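Local coordinates for Ice-binding protein (Flavobacteriaceae bacterium, PDB 5UYT) that probably binds to the surface of ice crystals and limits their growth, as an antifreeze protein with two ice-binding-like domains, at residues A[26-31]-A[196-201]; A[19-24]-A[41-46]. All coordinates share one frame; numbering follows the deposited sequence.

Interaction 1 of 2, residues A[26-31]-A[196-201]; sequences LSHITG and GVTVRK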
loop_
_atom_site.group_PDB
_atom_site.type_symbol
_atom_site.label_atom_id
_atom_site.label_comp_id
_atom_site.label_asym_id
_atom_site.label_seq_id
_atom_site.Cartn_x
_atom_site.Cartn_y
_atom_site.Cartn_z
ATOM N N LEU A 26 2.090 13.727 8.235
ATOM C CA LEU A 26 2.212 12.340 7.772
ATOM C C LEU A 26 0.815 11.780 7.503
ATOM O O LEU A 26 0.039 11.588 8.430
ATOM C CB LEU A 26 2.969 11.483 8.813
ATOM C CG LEU A 26 3.244 10.015 8.422
ATOM C CD1 LEU A 26 4.168 9.944 7.197
ATOM C CD2 LEU A 26 3.815 9.197 9.604
ATOM N N SER A 27 0.509 11.539 6.239
ATOM C CA SER A 27 -0.795 11.018 5.833
ATOM C C SER A 27 -0.570 9.695 5.117
ATOM O O SER A 27 0.496 9.486 4.493
ATOM C CB SER A 27 -1.484 11.983 4.871
ATOM O OG SER A 27 -1.965 13.141 5.568
ATOM N N HIS A 28 -1.566 8.820 5.201
ATOM C CA HIS A 28 -1.496 7.475 4.649
ATOM C C HIS A 28 -2.645 7.345 3.646
ATOM O O HIS A 28 -3.830 7.399 4.017
ATOM C CB HIS A 28 -1.608 6.438 5.771
ATOM C CG HIS A 28 -0.548 6.573 6.826
ATOM N ND1 HIS A 28 0.774 6.286 6.589
ATOM C CD2 HIS A 28 -0.616 6.999 8.111
ATOM C CE1 HIS A 28 1.481 6.504 7.683
ATOM N NE2 HIS A 28 0.663 6.954 8.620
ATOM N N ILE A 29 -2.304 7.239 2.369
ATOM C CA ILE A 29 -3.330 7.327 1.319
ATOM C C ILE A 29 -3.217 6.132 0.406
ATOM O O ILE A 29 -2.121 5.846 -0.065
ATOM C CB ILE A 29 -3.154 8.577 0.405
ATOM C CG1 ILE A 29 -3.043 9.896 1.223
ATOM C CG2 ILE A 29 -4.255 8.614 -0.665
ATOM C CD1 ILE A 29 -4.337 10.401 1.811
ATOM N N THR A 30 -4.348 5.472 0.147
ATOM C CA THR A 30 -4.436 4.393 -0.837
ATOM C C THR A 30 -5.488 4.765 -1.869
ATOM O O THR A 30 -6.666 4.832 -1.552
ATOM C CB THR A 30 -4.812 3.045 -0.201
ATOM O OG1 THR A 30 -3.860 2.742 0.815
ATOM C CG2 THR A 30 -4.790 1.917 -1.286
ATOM N N GLY A 31 -5.042 4.944 -3.102
ATOM C CA GLY A 31 -5.878 5.433 -4.195
ATOM C C GLY A 31 -5.136 6.567 -4.883
ATOM O O GLY A 31 -4.215 7.181 -4.291
ATOM N N GLY A 196 -2.615 15.096 8.161
ATOM C CA GLY A 196 -2.356 13.921 8.977
ATOM C C GLY A 196 -3.495 12.910 8.918
ATOM O O GLY A 196 -3.942 12.415 9.955
ATOM N N VAL A 197 -3.952 12.581 7.708
ATOM C CA VAL A 197 -5.116 11.720 7.573
ATOM C C VAL A 197 -4.760 10.307 7.111
ATOM O O VAL A 197 -3.657 10.051 6.638
ATOM C CB VAL A 197 -6.173 12.304 6.620
ATOM C CG1 VAL A 197 -6.552 13.704 7.083
ATOM C CG2 VAL A 197 -5.653 12.328 5.180
ATOM N N THR A 198 -5.739 9.408 7.206
ATOM C CA THR A 198 -5.661 8.115 6.521
ATOM C C THR A 198 -6.888 8.017 5.651
ATOM O O THR A 198 -8.021 8.182 6.150
ATOM C CB THR A 198 -5.675 6.953 7.518
ATOM O OG1 THR A 198 -4.512 7.044 8.344
ATOM C CG2 THR A 198 -5.691 5.574 6.769
ATOM N N VAL A 199 -6.693 7.787 4.351
ATOM C CA VAL A 199 -7.838 7.667 3.421
ATOM C C VAL A 199 -7.497 6.486 2.507
ATOM O O VAL A 199 -6.478 6.527 1.817
ATOM C CB VAL A 199 -8.056 8.930 2.529
ATOM C CG1 VAL A 199 -9.262 8.741 1.617
ATOM C CG2 VAL A 199 -8.242 10.186 3.353
ATOM N N ARG A 200 -8.344 5.460 2.507
ATOM C CA ARG A 200 -8.127 4.288 1.666
ATOM C C ARG A 200 -9.412 4.038 0.896
ATOM O O ARG A 200 -10.489 3.895 1.498
ATOM C CB ARG A 200 -7.761 3.082 2.518
ATOM C CG ARG A 200 -6.687 3.393 3.558
ATOM C CD ARG A 200 -5.682 2.276 3.665
ATOM N NE ARG A 200 -4.797 2.433 4.806
ATOM C CZ ARG A 200 -3.560 2.918 4.736
ATOM N NH1 ARG A 200 -3.054 3.356 3.567
ATOM N NH2 ARG A 200 -2.854 3.004 5.831
ATOM N N LYS A 201 -9.309 4.026 -0.431
ATOM C CA LYS A 201 -10.505 3.778 -1.245
ATOM C C LYS A 201 -11.092 2.402 -0.898
ATOM O O LYS A 201 -10.348 1.446 -0.560
ATOM C CB LYS A 201 -10.204 3.938 -2.742
ATOM C CG LYS A 201 -9.232 2.915 -3.302
ATOM C CD LYS A 201 -8.930 3.186 -4.770
ATOM C CE LYS A 201 -8.035 2.104 -5.348
ATOM N NZ LYS A 201 -7.725 2.329 -6.808
HETATM O O HOH W 1 -0.309 3.794 2.062
#

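Interaction 2 of 2, residues A[19-24]-A[41-46]; sequences GAVTNT and TNFGNV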
loop_
_atom_site.group_PDB
_atom_site.type_symbol
_atom_site.label_atom_id
_atom_site.label_comp_id
_atom_site.label_asym_id
_atom_site.label_seq_id
_atom_site.Cartn_x
_atom_site.Cartn_y
_atom_site.Cartn_z
ATOM N N GLY A 19 -9.599 22.760 -8.361
ATOM C CA GLY A 19 -9.110 23.363 -7.130
ATOM C C GLY A 19 -7.820 22.740 -6.650
ATOM O O GLY A 19 -7.353 21.753 -7.210
ATOM N N ALA A 20 -7.249 23.327 -5.607
ATOM C CA ALA A 20 -6.005 22.818 -5.028
ATOM C C ALA A 20 -6.255 21.610 -4.141
ATOM O O ALA A 20 -7.301 21.503 -3.500
ATOM C CB ALA A 20 -5.313 23.908 -4.236
ATOM N N VAL A 21 -5.293 20.694 -4.131
ATOM C CA VAL A 21 -5.306 19.540 -3.244
ATOM C C VAL A 21 -3.996 19.580 -2.443
ATOM O O VAL A 21 -2.898 19.528 -3.020
ATOM C CB VAL A 21 -5.432 18.239 -4.056
ATOM C CG1 VAL A 21 -5.338 17.012 -3.151
ATOM C CG2 VAL A 21 -6.730 18.236 -4.843
ATOM N N THR A 22 -4.124 19.718 -1.122
ATOM C CA THR A 22 -2.974 19.987 -0.258
ATOM C C THR A 22 -2.934 19.027 0.925
ATOM O O THR A 22 -3.968 18.760 1.537
ATOM C CB THR A 22 -3.035 21.424 0.303
ATOM O OG1 THR A 22 -3.289 22.347 -0.771
ATOM C CG2 THR A 22 -1.688 21.780 0.989
ATOM N N ASN A 23 -1.731 18.560 1.254
ATOM C CA ASN A 23 -1.482 17.766 2.464
ATOM C C ASN A 23 -0.587 18.499 3.471
ATOM O O ASN A 23 0.261 19.328 3.095
ATOM C CB ASN A 23 -0.808 16.428 2.099
ATOM C CG ASN A 23 -0.490 15.589 3.327
ATOM O OD1 ASN A 23 -1.403 15.122 4.016
ATOM N ND2 ASN A 23 0.803 15.418 3.629
ATOM N N THR A 24 -0.788 18.187 4.749
ATOM C CA THR A 24 0.138 18.579 5.814
ATOM C C THR A 24 0.423 17.369 6.684
ATOM O O THR A 24 -0.500 16.625 7.017
ATOM C CB THR A 24 -0.474 19.625 6.746
ATOM O OG1 THR A 24 -0.891 20.765 5.982
ATOM C CG2 THR A 24 0.553 20.044 7.815
ATOM N N THR A 41 -0.072 19.278 -3.732
ATOM C CA THR A 41 1.189 19.635 -3.085
ATOM C C THR A 41 1.366 19.054 -1.694
ATOM O O THR A 41 0.390 18.862 -0.944
ATOM C CB THR A 41 1.394 21.151 -2.986
ATOM O OG1 THR A 41 0.316 21.707 -2.233
ATOM C CG2 THR A 41 1.432 21.795 -4.371
ATOM N N ASN A 42 2.635 18.772 -1.388
ATOM C CA ASN A 42 3.115 18.384 -0.052
ATOM C C ASN A 42 2.652 17.016 0.420
ATOM O O ASN A 42 2.684 16.745 1.622
ATOM C CB ASN A 42 2.799 19.476 1.006
ATOM C CG ASN A 42 3.680 19.377 2.257
ATOM O OD1 ASN A 42 4.895 19.142 2.179
ATOM N ND2 ASN A 42 3.072 19.559 3.418
ATOM N N PHE A 43 2.210 16.156 -0.502
ATOM C CA PHE A 43 2.000 14.748 -0.152
ATOM C C PHE A 43 3.327 14.000 -0.013
ATOM O O PHE A 43 4.304 14.372 -0.655
ATOM C CB PHE A 43 1.090 14.051 -1.172
ATOM C CG PHE A 43 -0.343 14.481 -1.056
ATOM C CD1 PHE A 43 -1.251 13.720 -0.317
ATOM C CD2 PHE A 43 -0.777 15.685 -1.622
ATOM C CE1 PHE A 43 -2.566 14.114 -0.184
ATOM C CE2 PHE A 43 -2.099 16.097 -1.463
ATOM C CZ PHE A 43 -2.993 15.310 -0.745
ATOM N N GLY A 44 3.351 12.986 0.855
ATOM C CA GLY A 44 4.480 12.067 0.984
ATOM C C GLY A 44 4.206 10.861 0.100
ATOM O O GLY A 44 3.512 10.974 -0.905
ATOM N N ASN A 45 4.708 9.697 0.483
ATOM C CA ASN A 45 4.466 8.486 -0.314
ATOM C C ASN A 45 2.991 8.116 -0.301
ATOM O O ASN A 45 2.387 8.007 0.775
ATOM C CB ASN A 45 5.347 7.319 0.189
ATOM C CG ASN A 45 6.805 7.531 -0.128
ATOM O OD1 ASN A 45 7.155 7.885 -1.263
ATOM N ND2 ASN A 45 7.674 7.303 0.853
ATOM N N VAL A 46 2.421 7.998 -1.503
ATOM C CA VAL A 46 1.012 7.649 -1.703
ATOM C C VAL A 46 0.920 6.313 -2.417
ATOM O O VAL A 46 1.642 6.097 -3.378
ATOM C CB VAL A 46 0.302 8.753 -2.524
ATOM C CG1 VAL A 46 -1.061 8.275 -3.022
ATOM C CG2 VAL A 46 0.108 9.985 -1.642
#

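Interaction 1 of 2, residues A[26-31]-A[196-201]
Strands 28-30 and 198-200 run parallel on neighbouring coils of the right-handed beta-helix, 9° apart, with H28 bridged to T198, I29 to V199 and T30 to R200. The backbone ladder starts at H28 N to V197 O and ends at K201 N to T30 O (3.0 Å). Just before the first of these bonds, S27 adds a side-chain one. S27 OG lies anti to its own carbonyl carbon (chi1 -74°), accepts the N-H of V197 at 3.0 Å and is also hydrogen-bonded to OD1 of N23. An alanine here would probably leave the V197 N-H and N23 OD1 each without this mate. On the face that carries I29 and V199, I29 CD1 packs on V197 CG2 and V199 CB, both at 4.1 Å. A13, L14 and L175 add to this buried apolar layer. On the other face, T198 OG1 sits at the edge of the H28 ring. The R200 chain bends at chi2 (-139°), which turns CD toward T30, and its guanidinium reaches across to strand 28-30. T198 CG2 lies over one guanidinium face, toward its rim. In one of the two R200 conformers, NH1 donates to T30 OG1 at 2.9 Å, close to the guanidinium plane, and to a water at 3.2 Å.

Interaction 2 of 2, residues A[19-24]-A[41-46]
N23 CG is anti to its backbone N (chi1 178°), and F43 CG is anti to its carbonyl carbon (chi1 -72°). The F43 torsion places CG close to N23 CB, with the ring lying beneath that atom. The N23 torsion sets CG, and the amide beyond it reaches the backbone of N42. N23 CB stands 3.5 Å from the centroid of the F43 ring and only 3° off the ring normal, a CH-pi contact over the centre of the face. V21 CG1 meets the far end of the ring, 3.8 Å from F43 CE2. V33, V194 and L14 also touch the ring.

Two asparagines reach across in opposite directions. N23 ND2 donates to the backbone O of N42 at 3.1 Å, nearly straight and in the plane of its own amide. N42 ND2 returns a bond to the backbone O of N23 at 2.8 Å, from above the carbonyl plane. The N23 amide has further partners: ND2 also bonds G25 O, and OD1 bonds S27 OG. Its rotation is therefore held from both ends.

The backbones meet at a single bridge, T22 with T41. T41 N donates to V21 O at 2.9 Å, and N23 N donates to T41 O at 3.1 Å. After T41 the chain turns away at N42, which has positive phi. Strand 21-24 is an outermost strand of its parallel sheet within this chain. A loop bridged to such an edge strand, with a phenylalanine turned inward, is consistent with the capped end of a beta-solenoid.

Interactions 1 and 2 lie in the same ice-binding-like domain, with centres about 11 Å apart. Strands 21-24 and 28-30 follow each other in the chain and belong to two different faces of the solenoid. Along the chain the segments alternate: 41-46 comes after 26-31 and before 196-201. N23 is shared by both contacts, as a member of interaction 2 and an outside partner of interaction 1. A probable backbone bond from G196 N to T24 O (2.8 Å) makes a second link. V46 CG1, from the other end of the loop, packs 3.6 Å from G31 O. No ligand site is seen at either contact.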